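Local coordinates for papillomavirus transcription factor E2 (Human papillomavirus type 18, PDB 1QQH), which regulates viral transcription, and probably supports viral DNA replication, through its N-terminal activation domain, a part of which is present here, at residues K3-K6 with A7-Q11; S20-K23 with T24-W27; Y95-G99 with Y100-Y104. The protein carries 1 engineered substitution. All blocks are in the same frame, centred on the assembly; numbering follows the deposited sequence.

Overall arrangement
The three contacts follow one another along the chain. Interaction 1 lies in the first turns of helix 3-19, interaction 2 is the pair of turns just after that helix, and interaction 3 the hairpin of strands 92-97 and 100-103 in the antiparallel sheet. None touches another: the centres of interactions 1 and 2 lie 21 Å apart, with nearest atoms at about 9 Å, and interaction 3 is centred 25 Å from the first and 22 Å from the second. Interaction 1 packs on the second subunit, interaction 2 reaches it through Trp27, and interaction 3 meets no other chain of the assembly. Tyrosine rings tie interactions 2 and 3 to strand 63-75.

Interaction 1: K3-K6 with A7-Q11; sequences KAHK and AIELQ
Backbone bonds carry the contact between Lys3-Lys6 and Ala7-Gln11, within the N-terminal part of helix 3-19. Ala7 N donates to Lys3 O at 3.0 Å, Glu9 N to His5 O at 3.1 Å and Leu10 N to Lys6 O at 3.0 Å, each bond spanning four residues. The last is nearly straight, with an angle of 176° at its hydrogen. His5 O also receives a weak bond from Ile8 N, bent to 123°, so this carbonyl is shared by two successive amides.

The side chain of Ile8 lies against backbone carbonyls of the preceding turn, its CG1 tightly placed 3.0 Å from Ala4 O, and CD1 continues past the same oxygen. With CG1 beside the backbone N, the longer branch is laid back over that carbonyl.

Charged and polar ends gather around Glu9. Its chain is extended, with CG turned away from the backbone N, and carries OE2 to 4.2 Å from His5 NE2; the carboxylate and imidazole planes are 33° apart. Lys6 bends back on itself and leaves NZ 4.6 Å from Glu9 OE2, beyond a salt bridge but near enough for a probable electrostatic attraction.

Around this turn, Lys3, Ala7 and Leu10 touch Glu34 of helix 34-37, and Leu10 also meets Trp37. Ala7 and Ile8 pack against Ile8 and Ala7 of the second subunit, respectively, so this part of helix 3-19 touches both helix 34-37 of its own chain and the second subunit.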
# COMPACT_ATOMS: atom_id res chain seq x y z
N LYS A 3 -9.72 9.03 -15.05
CA LYS A 3 -8.79 8.34 -14.16
C LYS A 3 -8.75 9.05 -12.81
O LYS A 3 -8.54 8.42 -11.77
CB LYS A 3 -7.40 8.32 -14.78
CG LYS A 3 -6.38 7.49 -14.02
CD LYS A 3 -5.05 7.44 -14.76
CE LYS A 3 -4.05 6.55 -14.04
NZ LYS A 3 -2.76 6.46 -14.78
N ALA A 4 -8.95 10.37 -12.83
CA ALA A 4 -8.95 11.16 -11.61
C ALA A 4 -9.94 10.55 -10.63
O ALA A 4 -9.71 10.55 -9.42
CB ALA A 4 -9.34 12.60 -11.92
N HIS A 5 -11.05 10.04 -11.16
CA HIS A 5 -12.08 9.41 -10.35
C HIS A 5 -11.61 8.04 -9.87
O HIS A 5 -11.87 7.63 -8.73
CB HIS A 5 -13.37 9.26 -11.16
CG HIS A 5 -14.41 8.40 -10.50
ND1 HIS A 5 -14.86 8.63 -9.22
CD2 HIS A 5 -15.09 7.32 -10.95
CE1 HIS A 5 -15.77 7.73 -8.91
NE2 HIS A 5 -15.93 6.92 -9.94
N LYS A 6 -10.91 7.32 -10.75
CA LYS A 6 -10.39 6.00 -10.42
C LYS A 6 -9.55 6.05 -9.15
O LYS A 6 -9.81 5.30 -8.21
CB LYS A 6 -9.57 5.46 -11.59
CG LYS A 6 -10.41 4.94 -12.75
CD LYS A 6 -11.17 3.68 -12.35
CE LYS A 6 -12.21 3.29 -13.39
NZ LYS A 6 -13.31 4.29 -13.48
N ALA A 7 -8.57 6.94 -9.12
CA ALA A 7 -7.70 7.07 -7.95
C ALA A 7 -8.51 7.23 -6.67
O ALA A 7 -8.12 6.75 -5.61
CB ALA A 7 -6.76 8.26 -8.13
N ILE A 8 -9.65 7.91 -6.78
CA ILE A 8 -10.53 8.16 -5.64
C ILE A 8 -11.21 6.88 -5.14
O ILE A 8 -11.29 6.64 -3.94
CB ILE A 8 -11.63 9.18 -6.00
CG1 ILE A 8 -11.02 10.36 -6.77
CG2 ILE A 8 -12.31 9.68 -4.73
CD1 ILE A 8 -9.97 11.15 -5.99
N GLU A 9 -11.70 6.08 -6.08
CA GLU A 9 -12.37 4.83 -5.75
C GLU A 9 -11.38 3.91 -5.05
O GLU A 9 -11.67 3.32 -4.01
CB GLU A 9 -12.90 4.18 -7.03
CG GLU A 9 -13.78 2.96 -6.80
CD GLU A 9 -14.50 2.53 -8.07
OE1 GLU A 9 -15.30 1.56 -8.00
OE2 GLU A 9 -14.28 3.15 -9.13
N LEU A 10 -10.19 3.79 -5.64
CA LEU A 10 -9.14 2.95 -5.09
C LEU A 10 -8.79 3.39 -3.67
O LEU A 10 -8.64 2.56 -2.77
CB LEU A 10 -7.90 3.03 -5.99
CG LEU A 10 -6.66 2.28 -5.52
CD1 LEU A 10 -6.99 0.82 -5.29
CD2 LEU A 10 -5.54 2.43 -6.54
N GLN A 11 -8.66 4.69 -3.48
CA GLN A 11 -8.31 5.22 -2.16
C GLN A 11 -9.35 4.84 -1.11
O GLN A 11 -9.00 4.42 -0.01
CB GLN A 11 -8.19 6.73 -2.22
CG GLN A 11 -7.20 7.26 -1.21
CD GLN A 11 -5.79 6.86 -1.56
OE1 GLN A 11 -5.25 7.28 -2.58
NE2 GLN A 11 -5.18 6.03 -0.71

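Interaction 2: S20-K23 with T24-W27; sequences SAYK and TEDW. Engineered in segment 20-23: Ala21 (natural residue Arg).
Two overlapping type I beta turns, Ser20 to Lys23 and Tyr22 to Glu25, lead the chain away from helix 3-19, and the carbonyl of Tyr22 joins them to Trp27. Tyr22 O accepts two bonds of 2.9 Å, one from Glu25 N, which closes the second turn, and one from the indole NE1 of Trp27. The two donors come from opposite faces of the carbonyl plane. The indole bond is nearly straight, at 175°, and the oxygen lies in the plane of the ring at its edge, so the N-H points directly at it and the bond helps to fix the rotation of the indole. Beyond NE1, Trp27 CZ2 packs 4.1 Å from Tyr22 CB.

Glu25 runs beside Tyr22, both side chains pointing the same way. Its CG lies beside the backbone N (chi1 -60°) and the chain then extends, placing OE1 3.6 Å from Tyr22 CB and OE2 3.8 Å from Tyr22 CD2, with carboxylate and phenol planes 51° apart. Lys47 and Tyr73 hold OE1, while Lys83 and the backbone N of Ser144 hold OE2, so the buried acid is well compensated and probably stays ionised. Tyr22 OH bonds to Asp141 O.

In the first turn, Ser20 OG accepts from Tyr22 N at 3.1 Å, and Lys23 folds its bent end back to place NZ 3.0 Å from Ser20 O. Tyr73 meets both aromatic rings edge-to-face, and Lys47 makes a cation-pi contact with Trp27. The bond from Tyr22 N to Ser20 OG makes an ST turn, here combined with overlapping type I turns in the link from helix 3-19 toward helix 34-37.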
# COMPACT_ATOMS: atom_id res chain seq x y z
N SER A 20 -10.24 -3.37 7.61
CA SER A 20 -10.76 -4.73 7.53
C SER A 20 -9.90 -5.69 8.34
O SER A 20 -8.86 -5.32 8.90
CB SER A 20 -10.79 -5.21 6.08
OG SER A 20 -9.47 -5.53 5.65
N ALA A 21 -10.33 -6.94 8.37
CA ALA A 21 -9.62 -7.98 9.10
C ALA A 21 -8.36 -8.42 8.38
O ALA A 21 -7.59 -9.22 8.91
CB ALA A 21 -10.54 -9.17 9.31
N TYR A 22 -8.13 -7.90 7.17
CA TYR A 22 -6.95 -8.31 6.42
C TYR A 22 -5.81 -7.30 6.45
O TYR A 22 -4.75 -7.53 5.86
CB TYR A 22 -7.35 -8.67 4.98
CG TYR A 22 -8.50 -9.65 4.94
CD1 TYR A 22 -9.80 -9.22 4.67
CD2 TYR A 22 -8.31 -10.99 5.30
CE1 TYR A 22 -10.88 -10.09 4.77
CE2 TYR A 22 -9.39 -11.87 5.41
CZ TYR A 22 -10.67 -11.41 5.15
OH TYR A 22 -11.74 -12.26 5.29
N LYS A 23 -6.02 -6.18 7.15
CA LYS A 23 -5.00 -5.14 7.26
C LYS A 23 -3.66 -5.64 7.81
O LYS A 23 -2.62 -5.04 7.56
CB LYS A 23 -5.52 -3.99 8.14
CG LYS A 23 -5.89 -4.38 9.56
CD LYS A 23 -6.50 -3.20 10.32
CE LYS A 23 -6.96 -3.59 11.72
NZ LYS A 23 -8.06 -4.60 11.71
N THR A 24 -3.67 -6.75 8.53
CA THR A 24 -2.45 -7.31 9.09
C THR A 24 -1.64 -8.13 8.08
O THR A 24 -0.46 -8.40 8.29
CB THR A 24 -2.76 -8.24 10.30
OG1 THR A 24 -3.33 -7.46 11.35
CG2 THR A 24 -1.48 -8.91 10.81
N GLU A 25 -2.28 -8.54 6.98
CA GLU A 25 -1.57 -9.33 5.98
C GLU A 25 -0.54 -8.48 5.27
O GLU A 25 -0.56 -7.25 5.38
CB GLU A 25 -2.54 -9.90 4.94
CG GLU A 25 -3.62 -10.81 5.49
CD GLU A 25 -4.51 -11.37 4.38
OE1 GLU A 25 -4.75 -10.64 3.40
OE2 GLU A 25 -4.96 -12.53 4.51
N ASP A 26 0.36 -9.13 4.55
CA ASP A 26 1.35 -8.40 3.80
C ASP A 26 0.67 -7.83 2.56
O ASP A 26 -0.06 -8.54 1.86
CB ASP A 26 2.50 -9.31 3.38
CG ASP A 26 3.36 -9.73 4.55
OD1 ASP A 26 3.59 -8.90 5.46
OD2 ASP A 26 3.83 -10.90 4.56
N TRP A 27 0.89 -6.55 2.32
CA TRP A 27 0.34 -5.89 1.15
C TRP A 27 1.47 -5.11 0.52
O TRP A 27 2.02 -4.19 1.13
CB TRP A 27 -0.79 -4.93 1.54
CG TRP A 27 -1.98 -5.62 2.08
CD1 TRP A 27 -2.25 -5.89 3.39
CD2 TRP A 27 -3.05 -6.19 1.32
NE1 TRP A 27 -3.43 -6.59 3.49
CE2 TRP A 27 -3.94 -6.79 2.23
CE3 TRP A 27 -3.35 -6.26 -0.05
CZ2 TRP A 27 -5.11 -7.45 1.83
CZ3 TRP A 27 -4.51 -6.92 -0.45
CH2 TRP A 27 -5.37 -7.50 0.49

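Interaction 3: Y95-G99 with Y100-Y104; sequences YVKEG and YNTFY
Tyr95 and Thr102 exchange two backbone bonds across an antiparallel hairpin: Tyr95 N to Thr102 O at 3.0 Å, and Thr102 N to Tyr95 O at 2.8 Å. Nearer the bend, Lys97 and Tyr100 form a second reciprocal pair. Lys97 N reaches Tyr100 O at 2.8 Å in a nearly straight bond (171°), whereas Tyr100 N meets Lys97 O at 3.2 Å from well above the carbonyl plane, closing the type I' turn through Glu98 and Gly99. Both turn residues have positive phi, as this turn requires.

Tyr100 O has a second donor, Thr102 OG1 at 3.1 Å, which arrives from the face opposite Lys97 N. The hydroxyl stands beside its own backbone N (chi1 -49°), from where it reaches back along its own strand. At the bend, Glu98 N donates to Tyr74 OH of strand 63-75.

Thr102 CB sits over one face of the Tyr95 ring, 4.2 Å from its centroid and offset toward the rim, a CH-pi contact. At the edge of that ring, Tyr95 CD2 meets Tyr104 CD2, the two side chains crossing at a slant. On the other face of the hairpin Val96 CG2 rests against Asn101 OD1. The hydroxyl of Tyr104 is bonded to Thr86 OG1, and Tyr95 packs on Val72 of strand 63-75 and Thr84 of strand 81-89.

The four backbone bonds thus satisfy the inward-facing N-H and C=O groups of Tyr95, Lys97, Tyr100 and Thr102. Tyr95 and Tyr104 are buried, whereas Glu98, Gly99 and Tyr100 at the bend are exposed. Held from opposite faces by Lys97 N and Thr102 OG1, the Tyr100 carbonyl is probably fixed in place beside the two-residue turn, and the Thr102 rotamer with it.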
# COMPACT_ATOMS: atom_id res chain seq x y z
N TYR A 95 -15.14 -16.46 -8.55
CA TYR A 95 -14.93 -16.48 -7.13
C TYR A 95 -16.35 -16.46 -6.57
O TYR A 95 -17.26 -15.94 -7.21
CB TYR A 95 -14.12 -15.27 -6.65
CG TYR A 95 -14.73 -13.90 -6.89
CD1 TYR A 95 -15.35 -13.20 -5.86
CD2 TYR A 95 -14.63 -13.28 -8.14
CE1 TYR A 95 -15.85 -11.91 -6.05
CE2 TYR A 95 -15.13 -12.00 -8.35
CZ TYR A 95 -15.73 -11.32 -7.30
OH TYR A 95 -16.21 -10.05 -7.51
N VAL A 96 -16.54 -17.07 -5.41
CA VAL A 96 -17.87 -17.11 -4.82
C VAL A 96 -18.06 -15.81 -4.05
O VAL A 96 -17.30 -15.51 -3.13
CB VAL A 96 -18.03 -18.31 -3.86
CG1 VAL A 96 -19.45 -18.38 -3.33
CG2 VAL A 96 -17.67 -19.59 -4.60
N LYS A 97 -19.05 -15.04 -4.46
CA LYS A 97 -19.34 -13.77 -3.82
C LYS A 97 -20.67 -13.86 -3.09
O LYS A 97 -21.74 -13.84 -3.71
CB LYS A 97 -19.38 -12.65 -4.85
CG LYS A 97 -19.60 -11.28 -4.25
CD LYS A 97 -19.65 -10.21 -5.33
CE LYS A 97 -19.82 -8.83 -4.73
NZ LYS A 97 -19.89 -7.79 -5.79
N GLU A 98 -20.60 -13.97 -1.77
CA GLU A 98 -21.80 -14.08 -0.96
C GLU A 98 -22.61 -15.29 -1.43
O GLU A 98 -23.79 -15.18 -1.76
CB GLU A 98 -22.63 -12.79 -1.06
CG GLU A 98 -21.88 -11.55 -0.54
CD GLU A 98 -22.72 -10.28 -0.59
OE1 GLU A 98 -23.74 -10.21 0.14
OE2 GLU A 98 -22.37 -9.34 -1.34
N GLY A 99 -21.93 -16.43 -1.50
CA GLY A 99 -22.56 -17.67 -1.91
C GLY A 99 -22.78 -17.93 -3.39
O GLY A 99 -23.18 -19.04 -3.76
N TYR A 100 -22.53 -16.93 -4.23
CA TYR A 100 -22.74 -17.11 -5.67
C TYR A 100 -21.50 -17.01 -6.55
O TYR A 100 -20.70 -16.09 -6.43
CB TYR A 100 -23.79 -16.11 -6.17
CG TYR A 100 -25.15 -16.35 -5.57
CD1 TYR A 100 -25.46 -15.89 -4.29
CD2 TYR A 100 -26.11 -17.10 -6.25
CE1 TYR A 100 -26.68 -16.18 -3.69
CE2 TYR A 100 -27.34 -17.40 -5.66
CZ TYR A 100 -27.62 -16.94 -4.39
OH TYR A 100 -28.82 -17.26 -3.78
N ASN A 101 -21.36 -17.98 -7.45
CA ASN A 101 -20.24 -18.02 -8.37
C ASN A 101 -20.26 -16.77 -9.23
O ASN A 101 -21.25 -16.47 -9.87
CB ASN A 101 -20.32 -19.25 -9.26
CG ASN A 101 -20.21 -20.55 -8.49
OD1 ASN A 101 -19.85 -20.55 -7.30
ND2 ASN A 101 -20.50 -21.66 -9.15
N THR A 102 -19.15 -16.04 -9.24
CA THR A 102 -19.04 -14.81 -10.02
C THR A 102 -17.84 -14.90 -10.97
O THR A 102 -16.70 -14.88 -10.54
CB THR A 102 -18.84 -13.61 -9.09
OG1 THR A 102 -19.83 -13.66 -8.06
CG2 THR A 102 -18.98 -12.30 -9.86
N PHE A 103 -18.12 -15.01 -12.27
CA PHE A 103 -17.05 -15.10 -13.26
C PHE A 103 -16.44 -13.76 -13.63
O PHE A 103 -17.15 -12.77 -13.73
CB PHE A 103 -17.57 -15.77 -14.54
CG PHE A 103 -17.90 -17.22 -14.37
CD1 PHE A 103 -19.08 -17.60 -13.74
CD2 PHE A 103 -17.00 -18.20 -14.79
CE1 PHE A 103 -19.36 -18.94 -13.53
CE2 PHE A 103 -17.27 -19.54 -14.59
CZ PHE A 103 -18.46 -19.91 -13.95
N TYR A 104 -15.13 -13.73 -13.82
CA TYR A 104 -14.48 -12.50 -14.26
C TYR A 104 -13.74 -12.77 -15.57
O TYR A 104 -13.00 -11.93 -16.09
CB TYR A 104 -13.54 -11.92 -13.18
CG TYR A 104 -12.42 -12.80 -12.69
CD1 TYR A 104 -11.19 -12.82 -13.33
CD2 TYR A 104 -12.56 -13.54 -11.51
CE1 TYR A 104 -10.11 -13.54 -12.82
CE2 TYR A 104 -11.50 -14.27 -10.99
CZ TYR A 104 -10.27 -14.26 -11.64
OH TYR A 104 -9.22 -14.96 -11.11